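Local atomic coordinates of APL1 (Anopheles gambiae, PDB entry 3O6N), a protein that forms a heterodimeric complex with the leucine-rich repeat protein LRIM1 that regulates complement-like immunity in the mosquito. Residues S55-R58 with K59-A63; L122-R126 with N127-S131; L146-N150 with N151-R155. All blocks are in the same frame, centred on the assembly; numbering follows the deposited sequence. Where two conformers were deposited one is given.

Interaction 1 (S55-R58 with K59-A63); sequences STMR and KLPAA
Met57 meets Leu60 and Pro61 through van der Waals packing alone. The terminal methyl CE of Met57 lies 3.6 Å from CD1 of Leu60, and the two side chains cross obliquely. The sulfur takes the other partner: SD of Met57 sits 3.9 Å from CD of Pro61, with the side chains at about a right angle. The thioether can reach both because it bends at its last torsion (chi3 -69°), which turns the methyl toward the leucine. Leu60 reaches back with its end, although its first bond does not point at Met57. Phe37 and Ile28 also pack on Met57 and Pro61.

The polar part is different. No hydrogen bond joins 55-58 to 59-63. The long side chains of Arg58 and Lys59 both set out away from the other segment. NH1 of Arg58 is hydrogen-bonded to OE1 of Gln80. Lys59 NZ makes long, weak ion pairs with Asp85 and Glu83.

Met57 and Leu60 are buried, while Arg58 and Lys59 are partly exposed. The short turn between strands 56-57 and 59-60 thus has an apolar inner side and a charged outer side, and across this contact the inner side is held by dispersion.

Interaction 2 (L122-R126 with N127-S131); sequences LVLER and NDLSS
Asn127 opens the second segment and bonds back to Leu124, three residues earlier. Its ND2 donates to O of Leu124 at 3.0 Å, and the N-H points almost straight at the acceptor (171°). The oxygen lies in the plane of the asparagine amide. The carbonyl is used differently: the nitrogen stands above its plane, 63° out, and not on a lone pair. A first torsion of -84° sets CG beside the backbone N and lets the amide fold under the turn. There CG of Asn127 lies 3.3 Å from O of Arg126.

The same amide has further partners. Its ND2 also donates to O of Met100, and its OD1 accepts from the backbone N of Ile105. Both ends of this buried group are thus satisfied, which fixes its rotation.

Leu129 turns back toward 122-126, and its CD1 approaches CD1 of Leu124 to 4.2 Å, with the two side chains crossing at about a right angle. This is an apolar contact between branch methyls. Both leucines are buried.

Leu122, Leu124, Asn127 and Leu129 occupy the LxLxxNxL part of the leucine-rich repeat consensus. The leucines point into the core of the solenoid, and Asn127 is the consensus asparagine, whose amide bonds to backbone groups where the chain turns after strand 121-123.

Interaction 3 (L146-N150 with N151-R155); sequences LSMSN and NNLER
The flat amide of Asn151 lies against the backbone of Asn150 and Met148. O of Asn150 lies over one face of the amide, 3.5 Å from CG of Asn151. At its edge ND2 donates to O of Met148 at 3.0 Å, with an angle of 157° at the hydrogen. That oxygen is tilted 16° from the amide plane. The nitrogen in turn stands well above the carbonyl plane of Met148 and misses its lone pairs. O of Ser149 is also close, 3.1 Å from ND2 of Asn151. At the other end of the amide, OD1 accepts from N of Leu129, while ND2 also donates to O of Leu124.

Beside the amide lies an apolar contact. A bend at the last torsion (chi3 -61°) brings CE of Met148 onto the leucine methyl, 3.9 Å from CD1 of Leu153. The two side chains cross at about a right angle. CB of Met148 touches the same methyl. On the strand side, OG of Ser149 makes a weak hydrogen bond to OG of Ser147.

Leu146, Met148, Asn151 and Leu153 occupy the LxLxxNxL positions of a leucine-rich repeat. Met148 fills a position that is leucine in the consensus. Asn151 is the asparagine of this repeat, and its ND2 and OD1 tie one coil of the solenoid to the one before.

The three contacts come in series along the chain, with interaction 1 nearest the N-terminus. Interactions 2 and 3 belong to adjacent turns of the solenoid, and their centres are 5 Å apart. Strands 121-123 and 145-147, neighbours in the parallel array, carry them. The turns touch through probable backbone hydrogen bonds, such as Leu124 N to Ser147 O at 2.8 Å and Leu129 O to Asn152 N at 2.7 Å. Interaction 1 is about 17 Å from interaction 2 and 22 Å from interaction 3, centre to centre, and touches neither. It follows strand 49-53 of the same array. Repetition of such turns builds the elongated leucine-rich repeat domain of APL1.

Interaction 1 (S55-R58 with K59-A63)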
# COMPACT_ATOMS: atom_id res chain seq x y z
N SER A 55 23.50 20.68 -0.64
CA SER A 55 22.85 21.98 -0.50
C SER A 55 21.75 21.99 0.55
O SER A 55 21.17 20.95 0.87
CB SER A 55 22.27 22.44 -1.84
OG SER A 55 23.28 22.55 -2.83
N THR A 56 21.48 23.18 1.09
CA THR A 56 20.35 23.40 1.99
C THR A 56 19.65 24.71 1.64
O THR A 56 20.30 25.74 1.44
CB THR A 56 20.80 23.44 3.46
OG1 THR A 56 21.62 24.59 3.69
CG2 THR A 56 21.58 22.19 3.83
N MET A 57 18.33 24.67 1.56
CA MET A 57 17.53 25.86 1.35
C MET A 57 16.34 25.83 2.30
O MET A 57 15.28 25.32 1.95
CB MET A 57 17.04 25.95 -0.10
CG MET A 57 18.15 26.16 -1.13
SD MET A 57 17.49 26.65 -2.73
CE MET A 57 16.68 25.14 -3.26
N ARG A 58 16.53 26.38 3.50
CA ARG A 58 15.50 26.29 4.53
C ARG A 58 14.23 27.04 4.12
O ARG A 58 13.13 26.69 4.54
CB ARG A 58 16.05 26.76 5.88
CG ARG A 58 17.38 26.08 6.21
CD ARG A 58 17.67 26.01 7.70
NE ARG A 58 19.03 25.51 7.95
CZ ARG A 58 19.35 24.22 8.07
NH1 ARG A 58 18.43 23.28 7.96
NH2 ARG A 58 20.61 23.87 8.30
N LYS A 59 14.40 28.06 3.28
CA LYS A 59 13.26 28.66 2.59
C LYS A 59 13.54 28.65 1.09
O LYS A 59 14.60 29.11 0.65
CB LYS A 59 13.02 30.10 3.08
CG LYS A 59 11.94 30.83 2.29
CD LYS A 59 11.60 32.18 2.92
CE LYS A 59 10.48 32.86 2.15
NZ LYS A 59 10.01 34.11 2.81
N LEU A 60 12.61 28.11 0.32
CA LEU A 60 12.75 28.10 -1.14
C LEU A 60 12.47 29.49 -1.70
O LEU A 60 11.36 29.99 -1.59
CB LEU A 60 11.80 27.08 -1.75
CG LEU A 60 11.91 26.87 -3.26
CD1 LEU A 60 13.25 26.22 -3.62
CD2 LEU A 60 10.75 26.04 -3.78
N PRO A 61 13.49 30.11 -2.32
CA PRO A 61 13.38 31.50 -2.81
C PRO A 61 12.77 31.60 -4.20
O PRO A 61 12.89 30.67 -5.00
CB PRO A 61 14.84 31.95 -2.86
CG PRO A 61 15.59 30.70 -3.19
CD PRO A 61 14.84 29.56 -2.53
N ALA A 62 12.13 32.73 -4.49
CA ALA A 62 11.59 32.99 -5.82
C ALA A 62 12.71 33.15 -6.85
O ALA A 62 12.50 32.96 -8.04
CB ALA A 62 10.71 34.23 -5.79
N ALA A 63 13.90 33.51 -6.37
CA ALA A 63 15.03 33.80 -7.24
C ALA A 63 15.40 32.63 -8.15
O ALA A 63 15.90 32.83 -9.25
CB ALA A 63 16.23 34.25 -6.43

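Interaction 2 (L122-R126 with N127-S131)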
# COMPACT_ATOMS: atom_id res chain seq x y z
N LEU A 122 4.12 14.98 -9.01
CA LEU A 122 4.38 15.81 -7.84
C LEU A 122 4.68 14.94 -6.63
O LEU A 122 3.89 14.06 -6.27
CB LEU A 122 3.20 16.73 -7.55
CG LEU A 122 3.30 17.59 -6.29
CD1 LEU A 122 4.49 18.55 -6.37
CD2 LEU A 122 2.01 18.36 -6.07
N VAL A 123 5.83 15.18 -6.00
CA VAL A 123 6.21 14.40 -4.82
C VAL A 123 6.40 15.30 -3.62
O VAL A 123 7.24 16.20 -3.62
CB VAL A 123 7.50 13.59 -5.08
CG1 VAL A 123 8.01 12.97 -3.77
CG2 VAL A 123 7.26 12.52 -6.13
N LEU A 124 5.61 15.05 -2.59
CA LEU A 124 5.66 15.80 -1.35
C LEU A 124 5.81 14.83 -0.17
O LEU A 124 5.54 15.19 0.97
CB LEU A 124 4.38 16.63 -1.18
CG LEU A 124 4.21 17.81 -2.14
CD1 LEU A 124 2.78 18.32 -2.13
CD2 LEU A 124 5.19 18.91 -1.77
N GLU A 125 6.25 13.61 -0.47
CA GLU A 125 6.49 12.59 0.55
C GLU A 125 7.40 13.10 1.67
O GLU A 125 8.36 13.82 1.42
CB GLU A 125 7.11 11.33 -0.08
CG GLU A 125 7.61 10.31 0.95
CD GLU A 125 8.24 9.07 0.32
OE1 GLU A 125 8.33 9.01 -0.92
OE2 GLU A 125 8.65 8.16 1.08
N ARG A 126 7.08 12.71 2.90
CA ARG A 126 7.87 13.06 4.08
C ARG A 126 8.05 14.57 4.29
O ARG A 126 9.13 15.11 4.07
CB ARG A 126 9.23 12.35 4.07
CG ARG A 126 9.85 12.23 5.46
CD ARG A 126 11.23 11.60 5.43
NE ARG A 126 11.22 10.25 4.87
CZ ARG A 126 12.25 9.42 4.93
NH1 ARG A 126 13.38 9.79 5.52
NH2 ARG A 126 12.16 8.21 4.39
N ASN A 127 6.98 15.22 4.73
CA ASN A 127 7.00 16.63 5.08
C ASN A 127 6.15 16.86 6.32
O ASN A 127 5.90 15.93 7.08
CB ASN A 127 6.54 17.50 3.90
CG ASN A 127 7.66 17.80 2.92
OD1 ASN A 127 8.57 18.56 3.22
ND2 ASN A 127 7.60 17.21 1.73
N ASP A 128 5.70 18.10 6.52
CA ASP A 128 4.93 18.44 7.72
C ASP A 128 3.54 18.96 7.39
O ASP A 128 2.97 19.75 8.15
CB ASP A 128 5.67 19.50 8.55
CG ASP A 128 6.82 18.92 9.34
OD1 ASP A 128 6.56 18.15 10.29
OD2 ASP A 128 7.99 19.25 9.04
N LEU A 129 2.97 18.51 6.28
CA LEU A 129 1.67 19.02 5.84
C LEU A 129 0.54 18.48 6.71
O LEU A 129 0.46 17.28 6.95
CB LEU A 129 1.42 18.66 4.37
CG LEU A 129 2.44 19.19 3.36
CD1 LEU A 129 2.16 18.60 1.98
CD2 LEU A 129 2.44 20.72 3.31
N SER A 130 -0.34 19.37 7.17
CA SER A 130 -1.46 18.95 8.00
C SER A 130 -2.81 19.16 7.32
O SER A 130 -3.83 18.64 7.77
CB SER A 130 -1.43 19.67 9.35
OG SER A 130 -1.42 21.08 9.17
N SER A 131 -2.80 19.92 6.23
CA SER A 131 -4.01 20.10 5.42
C SER A 131 -3.65 20.59 4.03
O SER A 131 -2.52 21.01 3.78
CB SER A 131 -4.99 21.06 6.09
OG SER A 131 -4.50 22.38 6.10

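Interaction 3 (L146-N150 with N151-R155)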
# COMPACT_ATOMS: atom_id res chain seq x y z
N LEU A 146 0.96 11.42 -7.89
CA LEU A 146 1.04 12.28 -6.71
C LEU A 146 1.37 11.47 -5.47
O LEU A 146 0.73 10.47 -5.19
CB LEU A 146 -0.29 13.01 -6.49
CG LEU A 146 -0.39 13.80 -5.18
CD1 LEU A 146 0.62 14.95 -5.17
CD2 LEU A 146 -1.80 14.33 -4.96
N SER A 147 2.38 11.91 -4.73
CA SER A 147 2.70 11.31 -3.45
C SER A 147 2.70 12.35 -2.34
O SER A 147 3.35 13.40 -2.44
CB SER A 147 4.06 10.61 -3.49
OG SER A 147 4.39 10.14 -2.19
N MET A 148 1.94 12.07 -1.28
CA MET A 148 1.96 12.90 -0.08
C MET A 148 2.07 12.00 1.15
O MET A 148 1.62 12.36 2.24
CB MET A 148 0.73 13.79 0.00
CG MET A 148 0.67 14.81 -1.13
SD MET A 148 -0.69 15.99 -1.00
CE MET A 148 -2.12 14.91 -1.07
N SER A 149 2.69 10.84 0.97
CA SER A 149 2.88 9.91 2.07
C SER A 149 3.79 10.52 3.14
O SER A 149 4.52 11.49 2.87
CB SER A 149 3.48 8.59 1.56
OG SER A 149 4.73 8.81 0.93
N ASN A 150 3.73 9.98 4.34
CA ASN A 150 4.51 10.50 5.46
C ASN A 150 4.30 11.99 5.69
O ASN A 150 5.26 12.78 5.75
CB ASN A 150 5.99 10.16 5.31
CG ASN A 150 6.35 8.83 5.95
OD1 ASN A 150 6.32 7.78 5.31
ND2 ASN A 150 6.67 8.86 7.24
N ASN A 151 3.04 12.39 5.80
CA ASN A 151 2.70 13.73 6.26
C ASN A 151 1.73 13.64 7.43
O ASN A 151 1.61 12.59 8.06
CB ASN A 151 2.16 14.59 5.12
CG ASN A 151 3.26 15.16 4.25
OD1 ASN A 151 3.81 16.22 4.54
ND2 ASN A 151 3.60 14.45 3.18
N ASN A 152 1.04 14.73 7.72
CA ASN A 152 0.16 14.81 8.88
C ASN A 152 -1.28 15.11 8.46
O ASN A 152 -2.05 15.69 9.23
CB ASN A 152 0.67 15.91 9.82
CG ASN A 152 -0.05 15.91 11.16
OD1 ASN A 152 -0.43 14.86 11.68
ND2 ASN A 152 -0.24 17.10 11.72
N LEU A 153 -1.65 14.70 7.25
CA LEU A 153 -2.97 15.04 6.70
C LEU A 153 -4.10 14.30 7.41
O LEU A 153 -4.00 13.11 7.67
CB LEU A 153 -3.02 14.75 5.19
CG LEU A 153 -2.07 15.53 4.28
CD1 LEU A 153 -2.10 14.97 2.86
CD2 LEU A 153 -2.41 17.02 4.28
N GLU A 154 -5.19 15.02 7.70
CA GLU A 154 -6.32 14.41 8.40
C GLU A 154 -7.50 14.19 7.47
O GLU A 154 -8.29 13.28 7.67
CB GLU A 154 -6.74 15.28 9.58
CG GLU A 154 -5.65 15.45 10.63
CD GLU A 154 -6.15 16.14 11.88
OE1 GLU A 154 -7.13 16.91 11.80
OE2 GLU A 154 -5.55 15.91 12.96
N ARG A 155 -7.59 15.02 6.44
CA ARG A 155 -8.71 14.95 5.53
C ARG A 155 -8.31 15.35 4.12
O ARG A 155 -7.55 16.29 3.92
CB ARG A 155 -9.82 15.87 6.04
CG ARG A 155 -11.21 15.48 5.61
CD ARG A 155 -12.26 16.38 6.22
NE ARG A 155 -13.46 16.39 5.40
CZ ARG A 155 -14.42 15.47 5.47
NH1 ARG A 155 -14.31 14.48 6.35
NH2 ARG A 155 -15.47 15.55 4.68